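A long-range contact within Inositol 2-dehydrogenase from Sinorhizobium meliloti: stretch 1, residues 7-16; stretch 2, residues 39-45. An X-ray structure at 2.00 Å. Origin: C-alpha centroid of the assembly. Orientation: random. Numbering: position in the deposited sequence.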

ATOM      1  N   GLY B   7      40.397 -13.133  -6.727  1.00 31.81           N
ATOM      2  CA  GLY B   7      40.537 -13.041  -8.162  1.00 31.68           C
ATOM      3  C   GLY B   7      39.142 -13.123  -8.734  1.00 32.36           C
ATOM      4  O   GLY B   7      38.362 -13.968  -8.297  1.00 32.19           O
ATOM      5  N   LEU B   8      38.837 -12.254  -9.694  1.00 31.91           N
ATOM      6  CA  LEU B   8      37.567 -12.262 -10.413  1.00 34.16           C
ATOM      7  C   LEU B   8      37.811 -12.808 -11.807  1.00 34.62           C
ATOM      8  O   LEU B   8      38.716 -12.346 -12.503  1.00 34.12           O
ATOM      9  CB  LEU B   8      36.989 -10.841 -10.513  1.00 34.16           C
ATOM     10  CG  LEU B   8      35.752 -10.619 -11.393  1.00 35.13           C
ATOM     11  CD1 LEU B   8      34.622 -11.546 -10.995  1.00 35.32           C
ATOM     12  CD2 LEU B   8      35.278  -9.172 -11.325  1.00 37.30           C
ATOM     13  N   LEU B   9      36.999 -13.784 -12.212  1.00 32.72           N
ATOM     14  CA  LEU B   9      37.064 -14.361 -13.542  1.00 30.37           C
ATOM     15  C   LEU B   9      35.780 -14.038 -14.248  1.00 32.38           C
ATOM     16  O   LEU B   9      34.701 -14.501 -13.845  1.00 31.28           O
ATOM     17  CB  LEU B   9      37.238 -15.875 -13.490  1.00 30.76           C
ATOM     18  CG  LEU B   9      38.257 -16.409 -12.493  1.00 29.38           C
ATOM     19  CD1 LEU B   9      38.377 -17.910 -12.667  1.00 28.47           C
ATOM     20  CD2 LEU B   9      39.611 -15.754 -12.668  1.00 31.21           C
ATOM     21  N   GLY B  10      35.895 -13.235 -15.299  1.00 32.55           N
ATOM     22  CA  GLY B  10      34.745 -12.758 -16.051  1.00 36.38           C
ATOM     23  C   GLY B  10      34.430 -11.309 -15.710  1.00 36.88           C
ATOM     24  O   GLY B  10      34.260 -10.957 -14.536  1.00 39.36           O
ATOM     25  N   ALA B  11      34.316 -10.474 -16.742  1.00 42.11           N
ATOM     26  CA  ALA B  11      34.141  -9.029 -16.565  1.00 41.85           C
ATOM     27  C   ALA B  11      32.872  -8.468 -17.219  1.00 42.09           C
ATOM     28  O   ALA B  11      32.786  -7.269 -17.463  1.00 43.81           O
ATOM     29  CB  ALA B  11      35.378  -8.298 -17.093  1.00 44.25           C
ATOM     30  N   GLY B  12      31.886  -9.320 -17.491  1.00 40.00           N
ATOM     31  CA  GLY B  12      30.592  -8.862 -18.010  1.00 41.15           C
ATOM     32  C   GLY B  12      29.729  -8.230 -16.932  1.00 40.46           C
ATOM     33  O   GLY B  12      30.236  -7.822 -15.886  1.00 40.30           O
ATOM     34  N   ARG B  13      28.420  -8.138 -17.190  1.00 42.15           N
ATOM     35  CA  ARG B  13      27.485  -7.500 -16.261  1.00 43.93           C
ATOM     36  C   ARG B  13      27.584  -8.129 -14.878  1.00 43.01           C
ATOM     37  O   ARG B  13      27.706  -7.436 -13.870  1.00 46.07           O
ATOM     38  CB  ARG B  13      26.023  -7.626 -16.744  1.00 46.69           C
ATOM     39  CG  ARG B  13      25.617  -6.615 -17.795  1.00 48.96           C
ATOM     40  CD  ARG B  13      24.107  -6.406 -17.842  1.00 49.84           C
ATOM     41  NE  ARG B  13      23.373  -7.635 -18.140  1.00 49.44           N
ATOM     42  CZ  ARG B  13      22.093  -7.680 -18.521  1.00 51.53           C
ATOM     43  NH1 ARG B  13      21.373  -6.562 -18.658  1.00 50.07           N
ATOM     44  NH2 ARG B  13      21.527  -8.853 -18.775  1.00 48.04           N
ATOM     45  N   ILE B  14      27.549  -9.454 -14.840  1.00 42.21           N
ATOM     46  CA  ILE B  14      27.503 -10.149 -13.570  1.00 43.89           C
ATOM     47  C   ILE B  14      28.853  -9.943 -12.876  1.00 41.41           C
ATOM     48  O   ILE B  14      28.898  -9.670 -11.693  1.00 34.38           O
ATOM     49  CB  ILE B  14      27.127 -11.649 -13.717  1.00 49.40           C
ATOM     50  CG1 ILE B  14      25.729 -11.829 -14.361  1.00 53.49           C
ATOM     51  CG2 ILE B  14      27.074 -12.295 -12.336  1.00 51.94           C
ATOM     52  CD1 ILE B  14      25.604 -11.524 -15.847  1.00 56.82           C
ATOM     53  N   GLY B  15      29.943 -10.027 -13.634  1.00 40.65           N
ATOM     54  CA  GLY B  15      31.269  -9.751 -13.092  1.00 39.25           C
ATOM     55  C   GLY B  15      31.394  -8.381 -12.452  1.00 42.06           C
ATOM     56  O   GLY B  15      32.041  -8.229 -11.404  1.00 44.13           O
ATOM     57  N   LYS B  16      30.798  -7.372 -13.081  1.00 43.19           N
ATOM     58  CA  LYS B  16      30.857  -6.002 -12.559  1.00 44.58           C
ATOM     59  C   LYS B  16      30.161  -5.895 -11.205  1.00 42.24           C
ATOM     60  O   LYS B  16      30.624  -5.200 -10.311  1.00 43.70           O
ATOM     61  CB  LYS B  16      30.226  -5.011 -13.543  1.00 49.20           C
ATOM     62  CG  LYS B  16      31.013  -4.793 -14.835  1.00 53.10           C
ATOM     63  CD  LYS B  16      30.368  -3.708 -15.703  1.00 53.79           C
ATOM     64  CE  LYS B  16      31.282  -3.216 -16.818  1.00 55.86           C
ATOM     65  NZ  LYS B  16      30.935  -3.783 -18.155  1.00 54.77           N
ATOM     66  N   ALA B  39      39.880  -5.697 -22.979  1.00 63.49           N
ATOM     67  CA  ALA B  39      39.264  -4.378 -22.737  1.00 62.16           C
ATOM     68  C   ALA B  39      38.306  -4.415 -21.542  1.00 60.34           C
ATOM     69  O   ALA B  39      38.322  -3.522 -20.678  1.00 58.53           O
ATOM     70  CB  ALA B  39      38.524  -3.901 -23.975  1.00 61.20           C
ATOM     71  N   ALA B  40      37.485  -5.464 -21.499  1.00 57.81           N
ATOM     72  CA  ALA B  40      36.526  -5.664 -20.411  1.00 54.84           C
ATOM     73  C   ALA B  40      37.232  -5.817 -19.065  1.00 50.85           C
ATOM     74  O   ALA B  40      36.805  -5.235 -18.074  1.00 46.90           O
ATOM     75  CB  ALA B  40      35.648  -6.872 -20.692  1.00 56.87           C
ATOM     76  N   ALA B  41      38.320  -6.584 -19.049  1.00 51.16           N
ATOM     77  CA  ALA B  41      39.107  -6.799 -17.845  1.00 49.64           C
ATOM     78  C   ALA B  41      39.792  -5.517 -17.428  1.00 49.23           C
ATOM     79  O   ALA B  41      39.693  -5.093 -16.275  1.00 45.16           O
ATOM     80  CB  ALA B  41      40.142  -7.882 -18.085  1.00 52.77           C
ATOM     81  N   GLU B  42      40.485  -4.904 -18.386  1.00 55.97           N
ATOM     82  CA  GLU B  42      41.114  -3.596 -18.194  1.00 58.87           C
ATOM     83  C   GLU B  42      40.145  -2.591 -17.558  1.00 56.93           C
ATOM     84  O   GLU B  42      40.485  -1.929 -16.577  1.00 55.95           O
ATOM     85  CB  GLU B  42      41.637  -3.052 -19.533  1.00 65.12           C
ATOM     86  CG  GLU B  42      42.915  -3.721 -20.031  1.00 68.53           C
ATOM     87  CD  GLU B  42      43.185  -3.460 -21.511  1.00 72.71           C
ATOM     88  OE1 GLU B  42      42.906  -2.338 -21.987  1.00 74.70           O
ATOM     89  OE2 GLU B  42      43.683  -4.378 -22.203  1.00 75.32           O
ATOM     90  N   ALA B  43      38.935  -2.497 -18.104  1.00 56.37           N
ATOM     91  CA  ALA B  43      37.918  -1.591 -17.554  1.00 57.31           C
ATOM     92  C   ALA B  43      37.710  -1.798 -16.047  1.00 58.72           C
ATOM     93  O   ALA B  43      37.620  -0.839 -15.276  1.00 57.12           O
ATOM     94  CB  ALA B  43      36.596  -1.753 -18.305  1.00 58.73           C
ATOM     95  N   ILE B  44      37.638  -3.057 -15.622  1.00 60.49           N
ATOM     96  CA  ILE B  44      37.421  -3.362 -14.209  1.00 58.01           C
ATOM     97  C   ILE B  44      38.693  -3.083 -13.418  1.00 53.37           C
ATOM     98  O   ILE B  44      38.628  -2.554 -12.315  1.00 51.45           O
ATOM     99  CB  ILE B  44      36.914  -4.814 -14.010  1.00 58.36           C
ATOM    100  CG1 ILE B  44      35.499  -4.936 -14.591  1.00 60.67           C
ATOM    101  CG2 ILE B  44      36.906  -5.201 -12.541  1.00 56.58           C
ATOM    102  CD1 ILE B  44      34.850  -6.288 -14.408  1.00 60.26           C
ATOM    103  N   ALA B  45      39.839  -3.454 -13.978  1.00 52.66           N
ATOM    104  CA  ALA B  45      41.132  -3.109 -13.382  1.00 53.83           C
ATOM    105  C   ALA B  45      41.278  -1.591 -13.254  1.00 54.41           C
ATOM    106  O   ALA B  45      41.674  -1.082 -12.203  1.00 52.96           O
ATOM    107  CB  ALA B  45      42.267  -3.665 -14.229  1.00 55.74           C
TER

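The backbone arrangement is a strand end, a loop and the first turn of a helix set against a second helix. Residues 7-9 form the end of a strand, a loop follows, and G12 occupies the N-cap position before the helix that begins at R13; residues 39-45 lie within a second helix. The nearest CA pair is A11 CA and A41 CA, 5.6 Å apart; both residues of the pair are alanines.

No hydrogen bond crosses between the stretches; the backbone bonds found here run within each stretch. K16 N donates to G12 O at 2.9 Å in the first helical turn. In the second stretch A43 N reaches A39 O at 2.8 Å and A45 N reaches A41 O at 2.8 Å, whereas I44 N to A40 O is weak at 3.4 Å.

The contact buries 228 Å² summed over both sides, and its side-chain pairings are apolar. I44 contributes the largest share, 84 Å². With chi1 at m and chi2 at t its side chain is extended, and I44 CD1 reaches the other stretch: it lies 3.4 Å from A11 CB, a tight methyl-methyl contact, and 4.2 Å from L8 CD2. I44 CD1 is also 4.1 Å from K16 CG, so the aliphatic part of the lysine joins the contact although its CA-to-CB bond points sideways.

A11 is the counterpart, with 63 Å² covered. A11 CB sits 3.9 Å from A40 CB, an apolar pairing, and 3.5 Å from A40 O, a van der Waals contact because a methyl carbon offers no conventional donor.

G15 makes only a marginal contact: G15 C lies 4.5 Å from I44 CD1. An ideal CB on G15 would point toward stretch 2, 4.4 Å from I44 CD1, but would clash with G10 O at 2.2 Å, inside stretch 1 itself.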